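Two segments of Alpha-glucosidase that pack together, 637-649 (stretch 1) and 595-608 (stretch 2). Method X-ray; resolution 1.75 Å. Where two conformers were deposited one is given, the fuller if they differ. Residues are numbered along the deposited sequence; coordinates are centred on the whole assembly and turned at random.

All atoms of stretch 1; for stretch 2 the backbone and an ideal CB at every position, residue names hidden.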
ATOM      1  N   LEU A 637     -21.581 -27.594  -3.512  1.00 23.75           N
ATOM      2  CA  LEU A 637     -21.245 -28.007  -2.151  1.00 22.44           C
ATOM      3  C   LEU A 637     -19.821 -28.547  -2.121  1.00 21.92           C
ATOM      4  O   LEU A 637     -19.447 -29.366  -2.965  1.00 27.91           O
ATOM      5  CB  LEU A 637     -22.219 -29.072  -1.645  1.00 24.82           C
ATOM      6  CG  LEU A 637     -23.677 -28.636  -1.487  1.00 29.73           C
ATOM      7  CD1 LEU A 637     -24.537 -29.812  -1.075  1.00 33.26           C
ATOM      8  CD2 LEU A 637     -23.789 -27.523  -0.466  1.00 30.77           C
ATOM      9  N   VAL A 638     -19.019 -28.079  -1.159  1.00 20.41           N
ATOM     10  CA  VAL A 638     -17.621 -28.485  -1.042  1.00 20.13           C
ATOM     11  C   VAL A 638     -17.227 -28.595   0.426  1.00 24.03           C
ATOM     12  O   VAL A 638     -17.868 -28.028   1.315  1.00 25.67           O
ATOM     13  CB  VAL A 638     -16.644 -27.509  -1.742  1.00 21.56           C
ATOM     14  CG1 VAL A 638     -16.870 -27.476  -3.249  1.00 21.38           C
ATOM     15  CG2 VAL A 638     -16.752 -26.105  -1.128  1.00 20.28           C
ATOM     16  N   THR A 639     -16.142 -29.332   0.664  1.00 21.88           N
ATOM     17  CA  THR A 639     -15.488 -29.411   1.963  1.00 21.20           C
ATOM     18  C   THR A 639     -13.986 -29.293   1.752  1.00 21.17           C
ATOM     19  O   THR A 639     -13.496 -29.205   0.620  1.00 21.57           O
ATOM     20  CB  THR A 639     -15.790 -30.721   2.698  1.00 24.00           C
ATOM     21  OG1 THR A 639     -15.167 -31.804   1.997  1.00 25.95           O
ATOM     22  CG2 THR A 639     -17.297 -30.963   2.800  1.00 23.57           C
ATOM     23  N   ALA A 640     -13.252 -29.318   2.862  1.00 21.42           N
ATOM     24  CA  ALA A 640     -11.801 -29.179   2.830  1.00 21.97           C
ATOM     25  C   ALA A 640     -11.115 -30.272   2.018  1.00 25.30           C
ATOM     26  O   ALA A 640      -9.966 -30.091   1.605  1.00 26.72           O
ATOM     27  CB  ALA A 640     -11.256 -29.178   4.259  1.00 21.96           C
ATOM     28  N   SER A 641     -11.765 -31.406   1.782  1.00 26.46           N
ATOM     29  CA  SER A 641     -11.118 -32.462   1.018  1.00 29.63           C
ATOM     30  C   SER A 641     -11.289 -32.294  -0.489  1.00 29.64           C
ATOM     31  O   SER A 641     -10.735 -33.090  -1.253  1.00 31.76           O
ATOM     32  CB  SER A 641     -11.641 -33.831   1.456  1.00 33.41           C
ATOM     33  OG  SER A 641     -13.020 -33.941   1.175  1.00 37.92           O
ATOM     34  N   ASP A 642     -12.019 -31.278  -0.936  1.00 25.35           N
ATOM     35  CA  ASP A 642     -12.258 -31.082  -2.356  1.00 23.13           C
ATOM     36  C   ASP A 642     -11.157 -30.243  -2.994  1.00 23.71           C
ATOM     37  O   ASP A 642     -10.299 -29.666  -2.322  1.00 23.01           O
ATOM     38  CB  ASP A 642     -13.613 -30.417  -2.588  1.00 25.19           C
ATOM     39  CG  ASP A 642     -14.765 -31.363  -2.339  1.00 32.27           C
ATOM     40  OD1 ASP A 642     -14.716 -32.494  -2.863  1.00 36.28           O
ATOM     41  OD2 ASP A 642     -15.703 -30.991  -1.606  1.00 33.02           O
ATOM     42  N   LYS A 643     -11.206 -30.169  -4.320  1.00 24.42           N
ATOM     43  CA  LYS A 643     -10.281 -29.341  -5.076  1.00 26.47           C
ATOM     44  C   LYS A 643     -11.056 -28.580  -6.142  1.00 25.84           C
ATOM     45  O   LYS A 643     -12.192 -28.927  -6.484  1.00 27.21           O
ATOM     46  CB  LYS A 643      -9.158 -30.180  -5.709  1.00 33.97           C
ATOM     47  CG  LYS A 643      -9.641 -31.241  -6.677  1.00 45.91           C
ATOM     48  CD  LYS A 643      -8.476 -31.895  -7.422  1.00 57.95           C
ATOM     49  CE  LYS A 643      -8.950 -32.702  -8.646  1.00 64.14           C
ATOM     50  NZ  LYS A 643      -8.376 -32.196  -9.944  1.00 65.16           N
ATOM     51  N   LEU A 644     -10.431 -27.519  -6.651  1.00 21.13           N
ATOM     52  CA  LEU A 644     -10.995 -26.693  -7.709  1.00 24.61           C
ATOM     53  C   LEU A 644      -9.993 -26.544  -8.833  1.00 23.95           C
ATOM     54  O   LEU A 644      -8.791 -26.419  -8.588  1.00 25.82           O
ATOM     55  CB  LEU A 644     -11.349 -25.288  -7.230  1.00 29.44           C
ATOM     56  CG  LEU A 644     -12.592 -25.114  -6.388  1.00 34.56           C
ATOM     57  CD1 LEU A 644     -12.870 -23.652  -6.308  1.00 32.16           C
ATOM     58  CD2 LEU A 644     -13.733 -25.838  -7.044  1.00 40.76           C
ATOM     59  N   THR A 645     -10.494 -26.528 -10.058  1.00 19.32           N
ATOM     60  CA  THR A 645      -9.713 -26.123 -11.215  1.00 20.05           C
ATOM     61  C   THR A 645     -10.188 -24.736 -11.614  1.00 21.71           C
ATOM     62  O   THR A 645     -11.333 -24.570 -12.053  1.00 23.21           O
ATOM     63  CB  THR A 645      -9.876 -27.107 -12.367  1.00 23.06           C
ATOM     64  OG1 THR A 645      -9.442 -28.401 -11.943  1.00 24.36           O
ATOM     65  CG2 THR A 645      -9.045 -26.659 -13.556  1.00 22.38           C
ATOM     66  N   LEU A 646      -9.328 -23.738 -11.430  1.00 16.48           N
ATOM     67  CA  LEU A 646      -9.627 -22.391 -11.896  1.00 18.18           C
ATOM     68  C   LEU A 646      -9.269 -22.277 -13.370  1.00 18.62           C
ATOM     69  O   LEU A 646      -8.154 -22.617 -13.772  1.00 20.88           O
ATOM     70  CB  LEU A 646      -8.847 -21.359 -11.081  1.00 16.87           C
ATOM     71  CG  LEU A 646      -9.107 -21.394  -9.576  1.00 19.61           C
ATOM     72  CD1 LEU A 646      -8.192 -20.418  -8.853  1.00 19.20           C
ATOM     73  CD2 LEU A 646     -10.571 -21.089  -9.293  1.00 24.83           C
ATOM     74  N   LYS A 647     -10.216 -21.812 -14.179  1.00 16.58           N
ATOM     75  CA  LYS A 647      -9.984 -21.565 -15.600  1.00 15.01           C
ATOM     76  C   LYS A 647     -10.174 -20.072 -15.820  1.00 17.32           C
ATOM     77  O   LYS A 647     -11.304 -19.581 -15.925  1.00 19.25           O
ATOM     78  CB  LYS A 647     -10.915 -22.388 -16.473  1.00 17.37           C
ATOM     79  CG  LYS A 647     -10.809 -23.863 -16.194  1.00 24.44           C
ATOM     80  CD  LYS A 647     -10.426 -24.644 -17.429  1.00 36.30           C
ATOM     81  CE  LYS A 647     -10.779 -26.109 -17.221  1.00 50.17           C
ATOM     82  NZ  LYS A 647     -10.921 -26.871 -18.498  1.00 58.40           N
ATOM     83  N   LEU A 648      -9.060 -19.354 -15.885  0.74 13.98           N
ATOM     84  CA  LEU A 648      -9.057 -17.905 -15.994  0.74 13.60           C
ATOM     85  C   LEU A 648      -8.931 -17.517 -17.463  0.74 15.49           C
ATOM     86  O   LEU A 648      -8.034 -18.002 -18.159  0.74 16.17           O
ATOM     87  CB  LEU A 648      -7.902 -17.315 -15.175  0.74 13.93           C
ATOM     88  CG  LEU A 648      -8.099 -17.069 -13.668  0.74 16.49           C
ATOM     89  CD1 LEU A 648      -8.900 -18.158 -12.983  0.74 14.35           C
ATOM     90  CD2 LEU A 648      -6.773 -16.866 -12.952  0.74 11.43           C
ATOM     91  N   ALA A 649      -9.839 -16.661 -17.934  1.00 13.06           N
ATOM     92  CA  ALA A 649      -9.742 -16.158 -19.297  1.00 13.00           C
ATOM     93  C   ALA A 649      -8.555 -15.202 -19.410  1.00 14.10           C
ATOM     94  O   ALA A 649      -7.904 -14.863 -18.417  1.00 13.67           O
ATOM     95  CB  ALA A 649     -11.036 -15.453 -19.701  1.00 12.77           C
ATOM     96  N   UNK A 595      -4.595 -16.583 -20.704  1.00 14.87           N
ATOM     97  CA  UNK A 595      -5.514 -17.510 -20.049  1.00 13.01           C
ATOM     98  C   UNK A 595      -4.705 -18.553 -19.284  1.00 16.67           C
ATOM     99  O   UNK A 595      -3.663 -19.016 -19.756  1.00 16.80           O
ATOM    100  CB  UNK A 595      -6.441 -18.178 -21.067  1.00 13.01           C
ATOM    101  N   UNK A 596      -5.167 -18.906 -18.087  1.00 14.35           N
ATOM    102  CA  UNK A 596      -4.413 -19.803 -17.213  1.00 16.62           C
ATOM    103  C   UNK A 596      -5.356 -20.765 -16.513  1.00 17.54           C
ATOM    104  O   UNK A 596      -6.447 -20.380 -16.086  1.00 18.94           O
ATOM    105  CB  UNK A 596      -3.604 -19.009 -16.185  1.00 16.62           C
ATOM    106  N   UNK A 597      -4.912 -22.013 -16.379  1.00 15.69           N
ATOM    107  CA  UNK A 597      -5.583 -23.023 -15.571  1.00 16.41           C
ATOM    108  C   UNK A 597      -4.786 -23.222 -14.290  1.00 18.54           C
ATOM    109  O   UNK A 597      -3.573 -23.436 -14.343  1.00 19.29           O
ATOM    110  CB  UNK A 597      -5.732 -24.339 -16.336  1.00 16.41           C
ATOM    111  N   UNK A 598      -5.458 -23.132 -13.145  1.00 16.25           N
ATOM    112  CA  UNK A 598      -4.798 -23.245 -11.848  1.00 17.21           C
ATOM    113  C   UNK A 598      -5.534 -24.287 -11.015  1.00 18.84           C
ATOM    114  O   UNK A 598      -6.742 -24.161 -10.788  1.00 18.97           O
ATOM    115  CB  UNK A 598      -4.759 -21.896 -11.127  1.00 17.21           C
ATOM    116  N   UNK A 599      -4.809 -25.296 -10.540  1.00 17.99           N
ATOM    117  CA  UNK A 599      -5.388 -26.299  -9.657  1.00 20.40           C
ATOM    118  C   UNK A 599      -5.217 -25.867  -8.207  1.00 23.04           C
ATOM    119  O   UNK A 599      -4.108 -25.529  -7.782  1.00 23.79           O
ATOM    120  CB  UNK A 599      -4.745 -27.667  -9.892  1.00 20.40           C
ATOM    121  N   UNK A 600      -6.308 -25.897  -7.446  1.00 19.23           N
ATOM    122  CA  UNK A 600      -6.341 -25.374  -6.087  1.00 22.26           C
ATOM    123  C   UNK A 600      -6.924 -26.437  -5.163  1.00 24.35           C
ATOM    124  O   UNK A 600      -8.000 -26.981  -5.434  1.00 23.47           O
ATOM    125  CB  UNK A 600      -7.154 -24.080  -6.014  1.00 22.26           C
ATOM    126  N   UNK A 601      -6.219 -26.735  -4.079  1.00 22.09           N
ATOM    127  CA  UNK A 601      -6.805 -27.525  -3.006  1.00 20.67           C
ATOM    128  C   UNK A 601      -7.665 -26.634  -2.122  1.00 20.68           C
ATOM    129  O   UNK A 601      -7.293 -25.499  -1.809  1.00 20.11           O
ATOM    130  CB  UNK A 601      -5.717 -28.214  -2.180  1.00 20.67           C
ATOM    131  N   UNK A 602      -8.822 -27.149  -1.712  1.00 20.16           N
ATOM    132  CA  UNK A 602      -9.680 -26.424  -0.785  1.00 17.88           C
ATOM    133  C   UNK A 602      -9.367 -26.753   0.667  1.00 19.73           C
ATOM    134  O   UNK A 602     -10.213 -26.523   1.539  1.00 19.86           O
ATOM    135  CB  UNK A 602     -11.149 -26.734  -1.080  1.00 17.88           C
ATOM    136  N   UNK A 603      -8.170 -27.271   0.954  1.00 20.64           N
ATOM    137  CA  UNK A 603      -7.920 -27.692   2.329  1.00 21.70           C
ATOM    138  C   UNK A 603      -7.704 -26.522   3.289  1.00 21.68           C
ATOM    139  O   UNK A 603      -7.505 -26.763   4.485  1.00 22.58           O
ATOM    140  CB  UNK A 603      -6.699 -28.614   2.368  1.00 21.70           C
ATOM    141  N   UNK A 604      -7.759 -25.270   2.824  1.00 21.26           N
ATOM    142  CA  UNK A 604      -7.820 -24.156   3.765  1.00 19.49           C
ATOM    143  C   UNK A 604      -9.158 -24.090   4.492  1.00 20.37           C
ATOM    144  O   UNK A 604      -9.235 -23.495   5.571  1.00 21.51           O
ATOM    145  CB  UNK A 604      -7.564 -22.837   3.033  1.00 19.49           C
ATOM    146  N   UNK A 605     -10.210 -24.691   3.935  1.00 18.27           N
ATOM    147  CA  UNK A 605     -11.510 -24.662   4.587  1.00 17.70           C
ATOM    148  C   UNK A 605     -11.450 -25.394   5.924  1.00 22.40           C
ATOM    149  O   UNK A 605     -10.706 -26.364   6.092  1.00 25.41           O
ATOM    150  CB  UNK A 605     -12.578 -25.283   3.684  1.00 17.70           C
ATOM    151  N   UNK A 606     -12.249 -24.917   6.880  1.00 20.62           N
ATOM    152  CA  UNK A 606     -12.294 -25.526   8.206  1.00 24.07           C
ATOM    153  C   UNK A 606     -12.657 -27.000   8.107  1.00 28.42           C
ATOM    154  O   UNK A 606     -13.620 -27.375   7.428  1.00 28.18           O
ATOM    155  CB  UNK A 606     -13.295 -24.793   9.101  1.00 24.07           C
ATOM    156  N   UNK A 607     -11.875 -27.837   8.784  0.51 29.00           N
ATOM    157  CA  UNK A 607     -12.106 -29.273   8.740  0.51 32.30           C
ATOM    158  C   UNK A 607     -13.458 -29.609   9.353  0.51 31.38           C
ATOM    159  O   UNK A 607     -13.889 -28.989  10.331  0.51 30.00           O
ATOM    160  CB  UNK A 607     -10.988 -30.022   9.468  0.51 32.30           C
ATOM    161  N   UNK A 608     -14.140 -30.584   8.757  1.00 31.07           N
ATOM    162  CA  UNK A 608     -15.413 -31.035   9.278  1.00 31.02           C
ATOM    163  C   UNK A 608     -16.590 -30.120   9.032  1.00 33.73           C
ATOM    164  O   UNK A 608     -17.684 -30.408   9.525  1.00 34.08           O
ATOM    165  CB  UNK A 608     -15.279 -31.260  10.785  1.00 31.02           C
TER

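Strand 596-601 runs antiparallel to Lys-643 to Leu-648. Along an extended strand successive CB atoms fall on opposite faces of the sheet.

Position 595 has its CB sideways, 3.3 Å from Leu-648 O, so a small residue is comfortable. It is Ala-595.

Position 596 pairs with Leu-648 through two backbone hydrogen bonds. Its CB shares that face, 4.7 Å from Leu-648 CB. An apolar or long side chain would suit. It is Arg-596, whose end leads away to partners elsewhere in the structure.

Position 597 is on the other face, beside Thr-645 and Lys-647. Beta-branched or polar residues fit. Thr-597 sets its CG2 3.5 Å from Thr-645 CG2.

Position 598 returns to the leucine face, its CB 4.1 Å from Leu-646 CB. Val, Ile or Leu would suit. Ile-598 CD1 also reaches Leu-648 CD2 at 3.7 Å.

Position 599 faces a hydroxyl, Thr-645 OG1, 5.2 Å from the CB, with the Lys-643 amine on the same face. A longer acceptor, Glu or Gln, could reach the hydroxyl. Glu-599 accepts a hydrogen bond from Thr-645 OG1 at OE1, 2.6 Å. Lys-643 NZ stays 4.1 Å from Glu-599 OE1, beyond a salt bridge; a water links them, its bond to NZ weak.

Position 600 again points to the leucine face, its CB 4.7 Å from Leu-646 CD1. Val, Ile or Leu would suit. Ile-600 brings CG1 to 3.8 Å from Leu-646 CD1.

Position 601 has Lys-643 opposite and Asp-642 O 4.8 Å from its CB. Small polar residues suit. Ser-601 OG donates to a water that also binds Ala-640 O and Asp-642 O, and accepts from N of position 603.

Position 602 points toward stretch 1, between Val-638 and Leu-644. The CB is tight against Asp-642 O, 3.3 Å, but apolar space lies beyond. Leu or Met would suit. Leu-602 places CD1 3.8 Å from Val-638 CB and CD2 3.9 Å from Leu-644 CG. Its N bonds to Asp-642 O.

Position 603 is sideways in a type I turn; polar residues suit. Asp-603 leads away.

Positions 604 and 606 point away, with nothing of stretch 1 within 5.5 Å of either CB, so many residues would do. They are Phe-604 and Asp-606.

Position 605 points toward the backbone of Thr-639 and Ala-640, with Val-638 beyond, favouring an apolar residue. Leu-605 CD1 lies 4.0 Å from Val-638 CG2.

Position 607 points away, its CB 5.3 Å from Ala-640 CB; a range would fit. Asn-607 OD1 returns to 3.8 Å from Ala-640 CB. Position 608 has positive phi, favouring glycine, and is Gly-608.

Stretch 2, residues 595-608: ARTIEISLDFLDNG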
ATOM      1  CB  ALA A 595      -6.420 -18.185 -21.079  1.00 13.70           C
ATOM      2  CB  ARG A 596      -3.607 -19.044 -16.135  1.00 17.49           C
ATOM      3  CG  ARG A 596      -2.395 -18.307 -16.663  1.00 22.00           C
ATOM      4  CD  ARG A 596      -1.552 -17.591 -15.576  1.00 17.01           C
ATOM      5  NE  ARG A 596      -0.674 -16.648 -16.267  1.00 18.67           N
ATOM      6  CZ  ARG A 596       0.484 -16.989 -16.815  1.00 24.25           C
ATOM      7  NH1 ARG A 596       0.909 -18.245 -16.697  1.00 24.83           N
ATOM      8  NH2 ARG A 596       1.224 -16.090 -17.470  1.00 23.53           N
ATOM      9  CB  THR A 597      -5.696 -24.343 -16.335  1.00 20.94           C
ATOM     10  OG1 THR A 597      -6.493 -24.139 -17.506  1.00 25.33           O
ATOM     11  CG2 THR A 597      -6.338 -25.417 -15.472  1.00 20.52           C
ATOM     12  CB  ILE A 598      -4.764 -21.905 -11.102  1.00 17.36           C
ATOM     13  CG1 ILE A 598      -4.242 -20.799 -12.015  1.00 19.58           C
ATOM     14  CG2 ILE A 598      -3.899 -22.028  -9.849  1.00 16.96           C
ATOM     15  CD1 ILE A 598      -4.584 -19.427 -11.509  1.00 19.71           C
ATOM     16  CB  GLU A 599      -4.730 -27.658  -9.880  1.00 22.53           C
ATOM     17  CG  GLU A 599      -4.591 -28.021 -11.339  1.00 28.10           C
ATOM     18  CD  GLU A 599      -5.920 -28.363 -11.989  1.00 36.43           C
ATOM     19  OE1 GLU A 599      -6.919 -28.568 -11.254  1.00 36.32           O
ATOM     20  OE2 GLU A 599      -5.964 -28.426 -13.238  1.00 37.99           O
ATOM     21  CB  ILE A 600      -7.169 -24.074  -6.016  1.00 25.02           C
ATOM     22  CG1 ILE A 600      -6.415 -22.935  -6.706  1.00 24.85           C
ATOM     23  CG2 ILE A 600      -7.502 -23.705  -4.579  1.00 29.23           C
ATOM     24  CD1 ILE A 600      -5.065 -22.644  -6.091  1.00 25.27           C
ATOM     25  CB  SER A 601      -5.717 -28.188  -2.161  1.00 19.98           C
ATOM     26  OG  SER A 601      -6.289 -28.744  -0.991  1.00 22.90           O
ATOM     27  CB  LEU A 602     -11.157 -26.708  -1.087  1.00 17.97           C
ATOM     28  CG  LEU A 602     -11.640 -26.264  -2.474  1.00 18.26           C
ATOM     29  CD1 LEU A 602     -13.145 -26.487  -2.623  1.00 17.92           C
ATOM     30  CD2 LEU A 602     -11.281 -24.804  -2.746  1.00 16.58           C
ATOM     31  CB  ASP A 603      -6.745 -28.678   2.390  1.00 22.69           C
ATOM     32  CG  ASP A 603      -5.421 -28.085   1.916  1.00 30.11           C
ATOM     33  OD1 ASP A 603      -5.285 -26.851   1.782  1.00 32.58           O
ATOM     34  OD2 ASP A 603      -4.489 -28.884   1.687  1.00 36.53           O
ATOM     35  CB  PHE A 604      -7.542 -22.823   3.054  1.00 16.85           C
ATOM     36  CG  PHE A 604      -8.450 -22.546   1.892  1.00 16.84           C
ATOM     37  CD1 PHE A 604      -9.677 -21.925   2.083  1.00 18.07           C
ATOM     38  CD2 PHE A 604      -8.071 -22.895   0.598  1.00 17.16           C
ATOM     39  CE1 PHE A 604     -10.523 -21.664   1.007  1.00 18.72           C
ATOM     40  CE2 PHE A 604      -8.913 -22.640  -0.484  1.00 16.91           C
ATOM     41  CZ  PHE A 604     -10.140 -22.016  -0.279  1.00 17.20           C
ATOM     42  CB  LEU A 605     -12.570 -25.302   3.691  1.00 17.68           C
ATOM     43  CG  LEU A 605     -12.847 -24.597   2.367  1.00 17.55           C
ATOM     44  CD1 LEU A 605     -13.829 -25.420   1.534  1.00 17.22           C
ATOM     45  CD2 LEU A 605     -13.383 -23.208   2.638  1.00 17.67           C
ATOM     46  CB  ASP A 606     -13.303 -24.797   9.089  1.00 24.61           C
ATOM     47  CG  ASP A 606     -13.012 -23.318   9.192  1.00 31.71           C
ATOM     48  OD1 ASP A 606     -13.365 -22.576   8.251  1.00 25.88           O
ATOM     49  OD2 ASP A 606     -12.413 -22.901  10.205  1.00 38.43           O
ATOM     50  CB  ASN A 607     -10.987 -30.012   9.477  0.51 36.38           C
ATOM     51  CG  ASN A 607      -9.645 -29.870   8.786  0.51 39.57           C
ATOM     52  OD1 ASN A 607      -9.560 -29.878   7.555  0.51 43.01           O
ATOM     53  ND2 ASN A 607      -8.586 -29.728   9.575  0.51 42.81           N
TER
HETATM   54  O   HOH W   1      -7.390 -29.176  -8.840  1.00 36.78           O
HETATM   55  O   HOH W   2      -8.264 -30.753  -0.723  1.00 32.64           O
HETATM   56  O   HOH W   3     -14.536 -28.907   5.445  1.00 24.16           O
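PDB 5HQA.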